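Local coordinates for D-alanyl-D-alanine carboxypeptidase (Penicillin binding protein) family protein (Francisella tularensis subsp. tularensis, PDB 6OSU) that probably removes the terminal D-alanine from peptidoglycan precursors as a serine-type D-alanyl-D-alanine carboxypeptidase, a penicillin-binding protein of the S11 peptidase family, at residues S211-I214 and A215-K218; L332-K335 and A336-V340; Y173-A176 and H177-A180. One frame throughout, in Å; residues are numbered along the deposited sequence.

Contact 1: residues S211-I214 and A215-K218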
ATOM      1  N   SER A 211      21.562  17.019  -0.314  1.00 71.29           N
ATOM      2  CA  SER A 211      20.297  17.609   0.096  1.00 69.80           C
ATOM      3  C   SER A 211      20.431  18.311   1.445  1.00 72.23           C
ATOM      4  O   SER A 211      21.448  18.214   2.136  1.00 74.94           O
ATOM      5  CB  SER A 211      19.204  16.539   0.159  1.00 68.21           C
ATOM      6  OG  SER A 211      19.553  15.514   1.072  1.00 69.59           O
ATOM      7  N   VAL A 212      19.381  19.041   1.808  1.00 71.89           N
ATOM      8  CA  VAL A 212      19.282  19.701   3.103  1.00 74.55           C
ATOM      9  C   VAL A 212      17.909  19.400   3.681  1.00 75.72           C
ATOM     10  O   VAL A 212      16.904  19.444   2.965  1.00 74.37           O
ATOM     11  CB  VAL A 212      19.506  21.226   3.002  1.00 74.18           C
ATOM     12  CG1 VAL A 212      19.359  21.881   4.371  1.00 76.12           C
ATOM     13  CG2 VAL A 212      20.869  21.531   2.414  1.00 74.29           C
ATOM     14  N   SER A 213      17.874  19.072   4.971  1.00 79.63           N
ATOM     15  CA  SER A 213      16.613  18.835   5.661  1.00 81.12           C
ATOM     16  C   SER A 213      15.664  20.010   5.471  1.00 80.20           C
ATOM     17  O   SER A 213      16.069  21.173   5.539  1.00 80.38           O
ATOM     18  CB  SER A 213      16.872  18.604   7.152  1.00 85.93           C
ATOM     19  OG  SER A 213      15.816  19.122   7.945  1.00 88.84           O
ATOM     20  N   ILE A 214      14.392  19.694   5.214  1.00 79.55           N
ATOM     21  CA  ILE A 214      13.379  20.740   5.102  1.00 80.22           C
ATOM     22  C   ILE A 214      13.264  21.505   6.414  1.00 85.39           C
ATOM     23  O   ILE A 214      13.041  22.723   6.425  1.00 86.19           O
ATOM     24  CB  ILE A 214      12.031  20.131   4.668  1.00 78.78           C
ATOM     25  CG1 ILE A 214      12.092  19.701   3.200  1.00 76.11           C
ATOM     26  CG2 ILE A 214      10.888  21.109   4.891  1.00 79.23           C
ATOM     27  CD1 ILE A 214      10.763  19.243   2.641  1.00 74.84           C
ATOM     28  N   ALA A 215      13.434  20.807   7.540  1.00 91.07           N
ATOM     29  CA  ALA A 215      13.434  21.478   8.834  1.00 98.36           C
ATOM     30  C   ALA A 215      14.594  22.459   8.945  1.00100.34           C
ATOM     31  O   ALA A 215      14.444  23.546   9.515  1.00103.62           O
ATOM     32  CB  ALA A 215      13.490  20.449   9.963  1.00102.50           C
ATOM     33  N   ASP A 216      15.761  22.096   8.402  1.00 98.14           N
ATOM     34  CA  ASP A 216      16.885  23.029   8.393  1.00 99.90           C
ATOM     35  C   ASP A 216      16.599  24.243   7.522  1.00 97.72           C
ATOM     36  O   ASP A 216      17.127  25.329   7.785  1.00 99.69           O
ATOM     37  CB  ASP A 216      18.165  22.341   7.919  1.00100.73           C
ATOM     38  CG  ASP A 216      18.833  21.531   9.014  1.00105.31           C
ATOM     39  OD1 ASP A 216      19.140  20.344   8.774  1.00105.79           O
ATOM     40  OD2 ASP A 216      19.040  22.079  10.118  1.00108.88           O
ATOM     41  N   ARG A 217      15.771  24.085   6.487  1.00 94.01           N
ATOM     42  CA  ARG A 217      15.421  25.233   5.657  1.00 93.61           C
ATOM     43  C   ARG A 217      14.493  26.183   6.400  1.00 96.93           C
ATOM     44  O   ARG A 217      14.671  27.404   6.340  1.00 99.07           O
ATOM     45  CB  ARG A 217      14.771  24.776   4.353  1.00 90.10           C
ATOM     46  CG  ARG A 217      14.574  25.909   3.364  1.00 89.59           C
ATOM     47  CD  ARG A 217      13.413  25.662   2.421  1.00 87.58           C
ATOM     48  NE  ARG A 217      13.242  26.779   1.494  1.00 87.50           N
ATOM     49  CZ  ARG A 217      12.264  26.871   0.599  1.00 86.41           C
ATOM     50  NH1 ARG A 217      12.194  27.927  -0.201  1.00 87.19           N
ATOM     51  NH2 ARG A 217      11.355  25.911   0.505  1.00 84.92           N
ATOM     52  N   LYS A 218      13.495  25.644   7.104  1.00 98.04           N
ATOM     53  CA  LYS A 218      12.560  26.491   7.835  1.00100.67           C
ATOM     54  C   LYS A 218      13.219  27.212   9.004  1.00103.69           C
ATOM     55  O   LYS A 218      12.700  28.241   9.448  1.00105.68           O
ATOM     56  CB  LYS A 218      11.372  25.661   8.326  1.00101.21           C
ATOM     57  CG  LYS A 218      10.466  25.153   7.207  1.00 98.57           C
ATOM     58  CD  LYS A 218       9.437  24.160   7.732  1.00 99.16           C
ATOM     59  CE  LYS A 218       8.677  23.467   6.603  1.00 96.57           C
ATOM     60  NZ  LYS A 218       7.502  24.249   6.124  1.00 97.15           N
TER
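V212, on strand 210-212, lays its CG1 methyl against the CB of D216, 3.8 Å away, the two side chains crossing at about a right angle. The valine sends CG1 there because that branch stands anti to its own backbone N (chi1 179°). A branched residue suits this place: strand 210-212 is an edge strand, and V212 pairs through its backbone with V203 while its side chain also touches F252 and F258.

S213 comes next and carries the turn from strand into helix. It is the N-cap of helix 214-220, and its OG accepts a hydrogen bond from D216 N at 3.0 Å, with an N-H...O angle of 157°. Serine suits an N-cap because its short side chain can curl back and accept an amide of the helix's first turn. The carboxylate of D216 comes back to the same residue through carbon, OD1 lying 3.3 Å from S213 CB, and its other oxygen makes a long, weak ion pair with K247. The carbonyl of S213 takes the amide of R217, N to O 3.1 Å.

I214 opens the helix proper. Its O receives K218 N at 3.0 Å, continuing the i to i+4 pattern, and a weak bond from R217 N besides. Beside that carbonyl, I214 and K218 run side by side in the same direction, with the I214 CG2 methyl 3.7 Å from K218 CE, so the lysine's aliphatic portion packs on the isoleucine.

Contact 2: residues L332-K335 and A336-V340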
ATOM      1  N   LEU A 332     -11.245 -10.116  14.251  1.00 60.26           N
ATOM      2  CA  LEU A 332     -10.860 -11.523  14.340  1.00 60.92           C
ATOM      3  C   LEU A 332     -12.132 -12.332  14.563  1.00 61.87           C
ATOM      4  O   LEU A 332     -12.589 -12.490  15.695  1.00 63.31           O
ATOM      5  CB  LEU A 332      -9.851 -11.745  15.460  1.00 62.03           C
ATOM      6  CG  LEU A 332      -9.354 -13.185  15.612  1.00 63.05           C
ATOM      7  CD1 LEU A 332      -8.455 -13.568  14.445  1.00 61.33           C
ATOM      8  CD2 LEU A 332      -8.639 -13.385  16.940  1.00 64.84           C
ATOM      9  N   LEU A 333     -12.708 -12.844  13.475  1.00 61.09           N
ATOM     10  CA  LEU A 333     -13.972 -13.563  13.578  1.00 62.69           C
ATOM     11  C   LEU A 333     -13.792 -14.944  14.197  1.00 64.69           C
ATOM     12  O   LEU A 333     -14.706 -15.451  14.857  1.00 67.45           O
ATOM     13  CB  LEU A 333     -14.616 -13.679  12.198  1.00 61.95           C
ATOM     14  CG  LEU A 333     -14.817 -12.343  11.481  1.00 60.60           C
ATOM     15  CD1 LEU A 333     -15.204 -12.545  10.022  1.00 59.85           C
ATOM     16  CD2 LEU A 333     -15.870 -11.526  12.203  1.00 61.46           C
ATOM     17  N   TYR A 334     -12.636 -15.571  13.989  1.00 63.68           N
ATOM     18  CA  TYR A 334     -12.358 -16.889  14.549  1.00 64.03           C
ATOM     19  C   TYR A 334     -10.894 -16.956  14.950  1.00 64.64           C
ATOM     20  O   TYR A 334     -10.009 -16.753  14.114  1.00 61.81           O
ATOM     21  CB  TYR A 334     -12.690 -18.003  13.552  1.00 63.04           C
ATOM     22  CG  TYR A 334     -12.307 -19.380  14.043  1.00 62.48           C
ATOM     23  CD1 TYR A 334     -13.065 -20.025  15.010  1.00 63.69           C
ATOM     24  CD2 TYR A 334     -11.188 -20.032  13.544  1.00 61.08           C
ATOM     25  CE1 TYR A 334     -12.720 -21.281  15.469  1.00 64.74           C
ATOM     26  CE2 TYR A 334     -10.834 -21.292  13.995  1.00 62.60           C
ATOM     27  CZ  TYR A 334     -11.604 -21.913  14.959  1.00 64.26           C
ATOM     28  OH  TYR A 334     -11.260 -23.167  15.415  1.00 65.70           O
ATOM     29  N   LYS A 335     -10.648 -17.239  16.225  1.00 70.36           N
ATOM     30  CA  LYS A 335      -9.304 -17.465  16.735  1.00 73.64           C
ATOM     31  C   LYS A 335      -8.926 -18.922  16.497  1.00 75.11           C
ATOM     32  O   LYS A 335      -9.686 -19.828  16.855  1.00 75.26           O
ATOM     33  CB  LYS A 335      -9.235 -17.123  18.223  1.00 77.09           C
ATOM     34  CG  LYS A 335      -7.852 -17.225  18.833  1.00 79.60           C
ATOM     35  CD  LYS A 335      -7.891 -16.904  20.320  1.00 83.69           C
ATOM     36  CE  LYS A 335      -8.612 -15.587  20.584  1.00 85.71           C
ATOM     37  NZ  LYS A 335      -8.403 -15.097  21.978  1.00 89.32           N
ATOM     38  N   ALA A 336      -7.763 -19.141  15.887  1.00 76.64           N
ATOM     39  CA  ALA A 336      -7.363 -20.487  15.489  1.00 77.79           C
ATOM     40  C   ALA A 336      -7.326 -21.426  16.692  1.00 80.56           C
ATOM     41  O   ALA A 336      -7.052 -21.016  17.823  1.00 81.53           O
ATOM     42  CB  ALA A 336      -5.996 -20.456  14.805  1.00 76.85           C
ATOM     43  N   ASN A 337      -7.632 -22.700  16.429  1.00 80.41           N
ATOM     44  CA  ASN A 337      -7.649 -23.776  17.418  1.00 82.43           C
ATOM     45  C   ASN A 337      -8.756 -23.612  18.456  1.00 83.65           C
ATOM     46  O   ASN A 337      -8.697 -24.230  19.525  1.00 86.75           O
ATOM     47  CB  ASN A 337      -6.293 -23.914  18.124  1.00 83.80           C
ATOM     48  CG  ASN A 337      -5.123 -23.840  17.161  1.00 84.00           C
ATOM     49  OD1 ASN A 337      -5.165 -24.404  16.067  1.00 83.54           O
ATOM     50  ND2 ASN A 337      -4.073 -23.129  17.562  1.00 84.88           N
ATOM     51  N   SER A 338      -9.771 -22.800  18.175  1.00 81.26           N
ATOM     52  CA  SER A 338     -10.886 -22.647  19.104  1.00 80.66           C
ATOM     53  C   SER A 338     -11.867 -23.798  18.919  1.00 81.06           C
ATOM     54  O   SER A 338     -12.356 -24.008  17.803  1.00 79.50           O
ATOM     55  CB  SER A 338     -11.598 -21.319  18.891  1.00 79.17           C
ATOM     56  OG  SER A 338     -10.750 -20.230  19.209  1.00 78.23           O
ATOM     57  N   PRO A 339     -12.173 -24.560  19.964  1.00 83.31           N
ATOM     58  CA  PRO A 339     -13.103 -25.681  19.808  1.00 85.03           C
ATOM     59  C   PRO A 339     -14.531 -25.206  19.590  1.00 85.22           C
ATOM     60  O   PRO A 339     -14.948 -24.153  20.077  1.00 84.41           O
ATOM     61  CB  PRO A 339     -12.970 -26.441  21.135  1.00 87.71           C
ATOM     62  CG  PRO A 339     -11.702 -25.933  21.765  1.00 87.15           C
ATOM     63  CD  PRO A 339     -11.575 -24.518  21.307  1.00 84.73           C
ATOM     64  N   VAL A 340     -15.279 -26.000  18.828  1.00 86.69           N
ATOM     65  CA  VAL A 340     -16.714 -25.815  18.623  1.00 88.20           C
ATOM     66  C   VAL A 340     -17.338 -27.199  18.737  1.00 92.21           C
ATOM     67  O   VAL A 340     -17.238 -28.007  17.808  1.00 91.77           O
ATOM     68  CB  VAL A 340     -17.037 -25.170  17.268  1.00 84.95           C
ATOM     69  CG1 VAL A 340     -18.539 -25.141  17.045  1.00 86.39           C
ATOM     70  CG2 VAL A 340     -16.469 -23.752  17.208  1.00 81.76           C
TER
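A type II beta turn from K335 to S338 leads the chain out of strand 328-334, within the C-terminal domain of penicillin-binding protein 5 type, and Y334 braces it by reaching its phenol to S338. N337 occupies the third position of the turn with a positive phi of 67°, a left-handed conformation that asparagine adopts more readily than most residues other than glycine. The turn's own backbone bond, S338 N to K335 O, is weak at 3.3 Å.

A side-chain bond reinforces it: S338 OG donates to the same K335 O at 2.6 Å, coming from above the carbonyl plane rather than along a lone pair. The serine hydroxyl is set for this by a chi1 of -65°, which holds OG beside its own backbone N, the same side of the residue that faces K335. One carbonyl oxygen thus receives both the amide and the hydroxyl of S338.

Y334 adds a second side-chain bond. Its side chain leaves the strand with CG anti to the backbone N (chi1 175°), and the ring lies against the turn, where S338 CB, N337 N and A336 CA approach it obliquely. A tyrosine fits because the ring packs against the turn and against I364, A359 and L399, while its hydroxyl serves polar backbone at the far end, including S360 N. L333 and Y334 both face I364 as a classic beta bulge in the pairing with strand 364-369. Nearby, N363 OD1 accepts from A336 N. S338 CB sits 3.6 Å from Y334 CE1, and the phenol OH donates to S338 O at 2.8 Å, tilted 18° from that carbonyl's plane.

Contact 3: residues Y173-A176 and H177-A180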
ATOM      1  N   TYR A 173       3.062  -2.911 -18.938  1.00 60.25           N
ATOM      2  CA  TYR A 173       1.731  -2.907 -18.342  1.00 58.35           C
ATOM      3  C   TYR A 173       1.785  -3.370 -16.895  1.00 56.94           C
ATOM      4  O   TYR A 173       2.751  -3.996 -16.451  1.00 57.11           O
ATOM      5  CB  TYR A 173       0.750  -3.785 -19.130  1.00 58.88           C
ATOM      6  CG  TYR A 173       1.190  -5.220 -19.297  1.00 59.11           C
ATOM      7  CD1 TYR A 173       0.994  -6.153 -18.285  1.00 57.95           C
ATOM      8  CD2 TYR A 173       1.791  -5.647 -20.474  1.00 60.71           C
ATOM      9  CE1 TYR A 173       1.395  -7.466 -18.437  1.00 59.32           C
ATOM     10  CE2 TYR A 173       2.193  -6.957 -20.636  1.00 62.22           C
ATOM     11  CZ  TYR A 173       1.991  -7.864 -19.614  1.00 61.56           C
ATOM     12  OH  TYR A 173       2.389  -9.172 -19.774  1.00 63.23           O
ATOM     13  N   THR A 174       0.717  -3.045 -16.173  1.00 56.29           N
ATOM     14  CA  THR A 174       0.450  -3.564 -14.842  1.00 53.99           C
ATOM     15  C   THR A 174      -1.052  -3.472 -14.613  1.00 52.33           C
ATOM     16  O   THR A 174      -1.810  -3.103 -15.515  1.00 52.66           O
ATOM     17  CB  THR A 174       1.224  -2.802 -13.762  1.00 52.46           C
ATOM     18  OG1 THR A 174       0.983  -3.418 -12.492  1.00 52.49           O
ATOM     19  CG2 THR A 174       0.771  -1.348 -13.701  1.00 51.58           C
ATOM     20  N   THR A 175      -1.486  -3.822 -13.403  1.00 49.91           N
ATOM     21  CA  THR A 175      -2.890  -3.727 -13.031  1.00 50.75           C
ATOM     22  C   THR A 175      -2.995  -3.069 -11.663  1.00 49.44           C
ATOM     23  O   THR A 175      -2.026  -3.013 -10.901  1.00 46.43           O
ATOM     24  CB  THR A 175      -3.589  -5.101 -13.001  1.00 51.38           C
ATOM     25  OG1 THR A 175      -3.128  -5.858 -11.874  1.00 51.01           O
ATOM     26  CG2 THR A 175      -3.316  -5.878 -14.281  1.00 53.33           C
ATOM     27  N   ALA A 176      -4.192  -2.563 -11.359  1.00 52.12           N
ATOM     28  CA  ALA A 176      -4.416  -1.962 -10.049  1.00 52.59           C
ATOM     29  C   ALA A 176      -4.242  -2.993  -8.943  1.00 52.21           C
ATOM     30  O   ALA A 176      -3.701  -2.683  -7.877  1.00 52.04           O
ATOM     31  CB  ALA A 176      -5.808  -1.328  -9.990  1.00 54.05           C
ATOM     32  N   HIS A 177      -4.680  -4.229  -9.186  1.00 53.95           N
ATOM     33  CA  HIS A 177      -4.496  -5.291  -8.202  1.00 55.19           C
ATOM     34  C   HIS A 177      -3.017  -5.604  -8.008  1.00 53.85           C
ATOM     35  O   HIS A 177      -2.542  -5.742  -6.875  1.00 52.00           O
ATOM     36  CB  HIS A 177      -5.261  -6.542  -8.637  1.00 58.86           C
ATOM     37  CG  HIS A 177      -5.247  -7.647  -7.628  1.00 61.29           C
ATOM     38  ND1 HIS A 177      -5.644  -8.933  -7.930  1.00 63.75           N
ATOM     39  CD2 HIS A 177      -4.895  -7.661  -6.320  1.00 60.91           C
ATOM     40  CE1 HIS A 177      -5.530  -9.691  -6.855  1.00 64.02           C
ATOM     41  NE2 HIS A 177      -5.077  -8.944  -5.864  1.00 62.23           N
ATOM     42  N   ASP A 178      -2.268  -5.715  -9.110  1.00 54.73           N
ATOM     43  CA  ASP A 178      -0.844  -6.013  -9.003  1.00 55.81           C
ATOM     44  C   ASP A 178      -0.100  -4.905  -8.271  1.00 54.40           C
ATOM     45  O   ASP A 178       0.818  -5.176  -7.486  1.00 52.83           O
ATOM     46  CB  ASP A 178      -0.245  -6.227 -10.391  1.00 58.91           C
ATOM     47  CG  ASP A 178      -0.403  -7.655 -10.884  1.00 62.56           C
ATOM     48  OD1 ASP A 178      -1.170  -8.426 -10.264  1.00 63.34           O
ATOM     49  OD2 ASP A 178       0.256  -8.010 -11.885  1.00 64.03           O
ATOM     50  N   MET A 179      -0.481  -3.646  -8.511  1.00 54.88           N
ATOM     51  CA  MET A 179       0.195  -2.538  -7.846  1.00 53.67           C
ATOM     52  C   MET A 179      -0.147  -2.478  -6.363  1.00 52.15           C
ATOM     53  O   MET A 179       0.692  -2.070  -5.552  1.00 50.59           O
ATOM     54  CB  MET A 179      -0.151  -1.222  -8.539  1.00 54.86           C
ATOM     55  CG  MET A 179       0.718  -0.945  -9.756  1.00 56.31           C
ATOM     56  SD  MET A 179       2.426  -0.636  -9.270  1.00 57.47           S
ATOM     57  CE  MET A 179       3.294  -0.984 -10.802  1.00 59.25           C
ATOM     58  N   ALA A 180      -1.360  -2.889  -5.986  1.00 52.27           N
ATOM     59  CA  ALA A 180      -1.698  -2.971  -4.570  1.00 50.22           C
ATOM     60  C   ALA A 180      -0.923  -4.091  -3.887  1.00 49.81           C
ATOM     61  O   ALA A 180      -0.504  -3.952  -2.731  1.00 50.64           O
ATOM     62  CB  ALA A 180      -3.205  -3.170  -4.398  1.00 49.61           C
TER
HETATM   63  O   HOH W   1      -3.637  -8.573 -11.409  1.00 64.95           O
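T175 OG1 accepts the amide of D178 at 2.9 Å, with an N-H...O angle of 161°, making T175 the N-cap of helix 176-189. A chi1 of 72° places OG1 between the threonine's backbone N and carbonyl carbon, within reach of the helix's first turn. Threonine suits the place because its hydroxyl can cap while its side chain also touches N158.

A water joins cap and helix again, lying 2.8 Å from T175 OG1 and 2.7 Å from D178 OD1, to which it probably donates. The aspartate's other oxygen, OD2, is held from outside by N158 N and T159 OG1. Acid at this early helical position probably also interacts favourably with the helix dipole. T174 OG1 has T159 OG1 as its polar partner, while packing on M179 CG at 3.7 Å. H177 ND1 makes a weak hydrogen bond with D57 OD1. The backbone oxygens are met in turn: T175 O by M179 N at 2.9 Å, and A176 O by A180 N at 3.0 Å.

Small A176 and A180 let the helix lie close to the central sheet, touching V41 of strand 39-44, with A176 and M179 also reaching V303 of strand 298-307.

How the contacts relate
The chain order is contact 3, contact 1, contact 2. Contacts 3 and 1 share the carboxypeptidase part, yet their centres lie about 35 Å apart: helix 176-189 packs on the five-stranded sheet of strands 39-44 and 298-307, whereas strand 210-212 edges an outlying three-stranded sheet on which helix 214-220 packs. Contact 2, in the C-terminal domain, lies about 33 Å from contact 3 and 51 Å from contact 1, centre to centre. Contacts 1 and 2 are surface features on opposite sides of the chain's centre, away from the predicted sites; contact 3 is buried, with M179 about 8 Å from K278 (predicted to bind substrate) and 9 Å from K67 (predicted proton acceptor), side chain to side chain.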